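Local atomic coordinates of serpin B3 (Homo sapiens, PDB entry 4ZK3), a protein that probably inhibits proteases as a serpin, and as Pso p27, linked to psoriasis, constitutes a compact structure that forms large aggregates. Residues F13-Q18 with I27-I32. Residues are numbered along the deposited sequence; the frame is centred on the assembly and turned at random.
Sequences FDLFQQ and IFYSPI
Y29 reaches from its strand to the surface of helix 4-19 and ends between L15 and F16. The hydroxyl OH lies 3.3 Å from CB of F16, at the edge of the phenylalanine ring and near its plane. Leucine suits the neighbouring helical position: its branched end packs CD1 obliquely against the tyrosine, 3.9 Å from CE2, while its CB lies 4.0 Å from the same carbon. F16 swings its ring toward the start of the strand, with CG anti to the backbone N (chi1 -174°); the flat ring extends far enough for CE1 to meet CD1 of I27 at 3.7 Å, and meets the Y384 ring at about 85°. The branched isoleucine fits because CG2 also approaches F16 CD1, at 4.1 Å, and sits in plane at the edge of the Y29 ring. No hydrogen bond joins the two segments; the contact is van der Waals packing. Tyrosine fits because its side chain, with the hydroxyl at the far end of the ring, spans from strand to helix, and this buried hydroxyl donates a hydrogen bond to the carbonyl O of M12, one turn before F16. F19 meets the Y29 ring edge-to-face. S30 caps helix 31-42 through OG to S33 N. Strand 27-29 runs antiparallel to strand 380-387, while helix 4-19 rests L15 against M302 of helix 296-302 and F13 against helix 263-269, within the serpin core.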
ATOM      1  N   PHE A  13      -4.674   1.023  -8.984  1.00 28.74           N
ATOM      2  CA  PHE A  13      -4.636   0.235 -10.228  1.00 28.18           C
ATOM      3  C   PHE A  13      -3.601   0.735 -11.237  1.00 26.98           C
ATOM      4  O   PHE A  13      -2.978  -0.095 -11.955  1.00 27.00           O
ATOM      5  CB  PHE A  13      -6.009   0.130 -10.853  1.00 31.14           C
ATOM      6  CG  PHE A  13      -6.895  -0.836 -10.141  1.00 29.65           C
ATOM      7  CD1 PHE A  13      -6.606  -2.186 -10.184  1.00 32.56           C
ATOM      8  CD2 PHE A  13      -7.975  -0.398  -9.369  1.00 28.29           C
ATOM      9  CE1 PHE A  13      -7.411  -3.103  -9.520  1.00 31.54           C
ATOM     10  CE2 PHE A  13      -8.777  -1.298  -8.690  1.00 29.00           C
ATOM     11  CZ  PHE A  13      -8.496  -2.659  -8.760  1.00 31.35           C
ATOM     12  N   ASP A  14      -3.384   2.054 -11.279  1.00 27.18           N
ATOM     13  CA  ASP A  14      -2.401   2.590 -12.189  1.00 27.92           C
ATOM     14  C   ASP A  14      -1.058   2.037 -11.745  1.00 27.74           C
ATOM     15  O   ASP A  14      -0.189   1.719 -12.588  1.00 25.85           O
ATOM     16  CB  ASP A  14      -2.333   4.103 -12.226  1.00 28.10           C
ATOM     17  CG  ASP A  14      -3.637   4.753 -12.657  1.00 30.80           C
ATOM     18  OD1 ASP A  14      -4.578   4.084 -13.138  1.00 31.54           O
ATOM     19  OD2 ASP A  14      -3.717   5.975 -12.443  1.00 31.54           O
ATOM     20  N   LEU A  15      -0.864   1.879 -10.430  1.00 25.34           N
ATOM     21  CA  LEU A  15       0.412   1.294  -9.978  1.00 24.09           C
ATOM     22  C   LEU A  15       0.536  -0.135 -10.391  1.00 23.46           C
ATOM     23  O   LEU A  15       1.611  -0.562 -10.837  1.00 24.05           O
ATOM     24  CB  LEU A  15       0.625   1.395  -8.468  1.00 24.01           C
ATOM     25  CG  LEU A  15       0.932   2.795  -7.956  1.00 24.17           C
ATOM     26  CD1 LEU A  15       0.777   2.839  -6.432  1.00 24.14           C
ATOM     27  CD2 LEU A  15       2.248   3.383  -8.323  1.00 24.24           C
ATOM     28  N   PHE A  16      -0.527  -0.875 -10.175  1.00 24.11           N
ATOM     29  CA  PHE A  16      -0.532  -2.305 -10.389  1.00 25.45           C
ATOM     30  C   PHE A  16      -0.093  -2.678 -11.820  1.00 28.96           C
ATOM     31  O   PHE A  16       0.682  -3.604 -12.001  1.00 29.87           O
ATOM     32  CB  PHE A  16      -1.906  -2.881 -10.075  1.00 26.72           C
ATOM     33  CG  PHE A  16      -1.945  -4.364 -10.142  1.00 28.04           C
ATOM     34  CD1 PHE A  16      -1.474  -5.128  -9.110  1.00 29.50           C
ATOM     35  CD2 PHE A  16      -2.390  -5.011 -11.281  1.00 32.16           C
ATOM     36  CE1 PHE A  16      -1.485  -6.503  -9.176  1.00 31.07           C
ATOM     37  CE2 PHE A  16      -2.409  -6.387 -11.368  1.00 31.99           C
ATOM     38  CZ  PHE A  16      -1.929  -7.136 -10.322  1.00 32.32           C
ATOM     39  N   GLN A  17      -0.624  -1.961 -12.812  1.00 33.89           N
ATOM     40  CA  GLN A  17      -0.283  -2.176 -14.256  1.00 34.02           C
ATOM     41  C   GLN A  17       1.209  -1.972 -14.523  1.00 32.20           C
ATOM     42  O   GLN A  17       1.808  -2.732 -15.233  1.00 33.91           O
ATOM     43  CB  GLN A  17      -1.155  -1.277 -15.149  1.00 38.19           C
ATOM     44  CG  GLN A  17      -2.674  -1.378 -14.940  1.00 37.54           C
ATOM     45  CD  GLN A  17      -3.364  -2.689 -15.380  1.00 45.76           C
ATOM     46  OE1 GLN A  17      -4.509  -2.663 -15.857  1.00 60.68           O
ATOM     47  NE2 GLN A  17      -2.715  -3.812 -15.202  1.00 45.48           N
ATOM     48  N   GLN A  18       1.850  -1.033 -13.863  1.00 29.21           N
ATOM     49  CA  GLN A  18       3.299  -0.912 -13.953  1.00 30.95           C
ATOM     50  C   GLN A  18       4.035  -2.059 -13.289  1.00 31.13           C
ATOM     51  O   GLN A  18       4.978  -2.631 -13.877  1.00 30.10           O
ATOM     52  CB  GLN A  18       3.783   0.440 -13.396  1.00 31.35           C
ATOM     53  CG  GLN A  18       3.163   1.619 -14.160  1.00 34.83           C
ATOM     54  CD  GLN A  18       3.535   1.558 -15.648  1.00 40.03           C
ATOM     55  OE1 GLN A  18       4.712   1.356 -16.016  1.00 35.84           O
ATOM     56  NE2 GLN A  18       2.523   1.621 -16.494  1.00 41.57           N
ATOM     57  N   ILE A  27       3.211  -9.610  -5.841  1.00 23.67           N
ATOM     58  CA  ILE A  27       3.129  -8.157  -5.824  1.00 23.48           C
ATOM     59  C   ILE A  27       2.442  -7.810  -4.468  1.00 22.66           C
ATOM     60  O   ILE A  27       1.511  -8.462  -4.056  1.00 20.87           O
ATOM     61  CB  ILE A  27       2.269  -7.652  -7.003  1.00 26.97           C
ATOM     62  CG1 ILE A  27       3.019  -7.833  -8.354  1.00 28.21           C
ATOM     63  CG2 ILE A  27       1.792  -6.205  -6.793  1.00 25.56           C
ATOM     64  CD1 ILE A  27       2.079  -7.613  -9.523  1.00 28.07           C
ATOM     65  N   PHE A  28       2.977  -6.855  -3.730  1.00 22.76           N
ATOM     66  CA  PHE A  28       2.324  -6.413  -2.505  1.00 19.81           C
ATOM     67  C   PHE A  28       2.834  -5.022  -2.139  1.00 20.54           C
ATOM     68  O   PHE A  28       4.058  -4.741  -2.143  1.00 20.31           O
ATOM     69  CB  PHE A  28       2.475  -7.439  -1.392  1.00 21.05           C
ATOM     70  CG  PHE A  28       1.741  -7.081  -0.191  1.00 21.27           C
ATOM     71  CD1 PHE A  28       0.360  -7.261  -0.131  1.00 19.58           C
ATOM     72  CD2 PHE A  28       2.397  -6.453   0.866  1.00 21.18           C
ATOM     73  CE1 PHE A  28      -0.358  -6.854   0.992  1.00 20.72           C
ATOM     74  CE2 PHE A  28       1.672  -6.003   1.983  1.00 21.79           C
ATOM     75  CZ  PHE A  28       0.298  -6.226   2.055  1.00 21.85           C
ATOM     76  N   TYR A  29       1.880  -4.103  -1.866  1.00 20.01           N
ATOM     77  CA  TYR A  29       2.203  -2.690  -1.673  1.00 17.75           C
ATOM     78  C   TYR A  29       1.021  -2.004  -0.987  1.00 18.41           C
ATOM     79  O   TYR A  29      -0.106  -2.563  -0.928  1.00 18.35           O
ATOM     80  CB  TYR A  29       2.509  -1.969  -2.981  1.00 19.39           C
ATOM     81  CG  TYR A  29       1.374  -1.916  -4.010  1.00 18.12           C
ATOM     82  CD1 TYR A  29       1.138  -3.011  -4.874  1.00 20.95           C
ATOM     83  CD2 TYR A  29       0.649  -0.757  -4.214  1.00 17.37           C
ATOM     84  CE1 TYR A  29       0.103  -2.971  -5.827  1.00 19.51           C
ATOM     85  CE2 TYR A  29      -0.364  -0.700  -5.157  1.00 18.00           C
ATOM     86  CZ  TYR A  29      -0.645  -1.817  -5.956  1.00 20.27           C
ATOM     87  OH  TYR A  29      -1.620  -1.729  -6.951  1.00 18.89           O
ATOM     88  N   SER A  30       1.350  -0.882  -0.378  1.00 17.84           N
ATOM     89  CA  SER A  30       0.349  -0.000   0.234  1.00 17.40           C
ATOM     90  C   SER A  30       0.171   1.238  -0.600  1.00 15.54           C
ATOM     91  O   SER A  30       0.944   2.200  -0.481  1.00 14.87           O
ATOM     92  CB  SER A  30       0.730   0.417   1.647  1.00 17.09           C
ATOM     93  OG  SER A  30      -0.243   1.384   2.087  1.00 18.01           O
ATOM     94  N   PRO A  31      -0.918   1.276  -1.365  1.00 14.75           N
ATOM     95  CA  PRO A  31      -1.166   2.479  -2.144  1.00 16.50           C
ATOM     96  C   PRO A  31      -1.371   3.714  -1.278  1.00 16.20           C
ATOM     97  O   PRO A  31      -0.973   4.819  -1.640  1.00 16.78           O
ATOM     98  CB  PRO A  31      -2.474   2.163  -2.887  1.00 17.28           C
ATOM     99  CG  PRO A  31      -3.099   0.997  -2.156  1.00 16.27           C
ATOM    100  CD  PRO A  31      -1.952   0.239  -1.536  1.00 15.11           C
ATOM    101  N   ILE A  32      -1.953   3.542  -0.104  1.00 17.79           N
ATOM    102  CA  ILE A  32      -2.230   4.691   0.795  1.00 18.22           C
ATOM    103  C   ILE A  32      -0.954   5.293   1.320  1.00 17.31           C
ATOM    104  O   ILE A  32      -0.820   6.537   1.463  1.00 18.57           O
ATOM    105  CB  ILE A  32      -3.115   4.244   1.968  1.00 22.30           C
ATOM    106  CG1 ILE A  32      -4.561   4.289   1.551  1.00 28.25           C
ATOM    107  CG2 ILE A  32      -3.006   5.216   3.126  1.00 25.83           C
ATOM    108  CD1 ILE A  32      -5.044   5.712   1.232  1.00 30.40           C
TER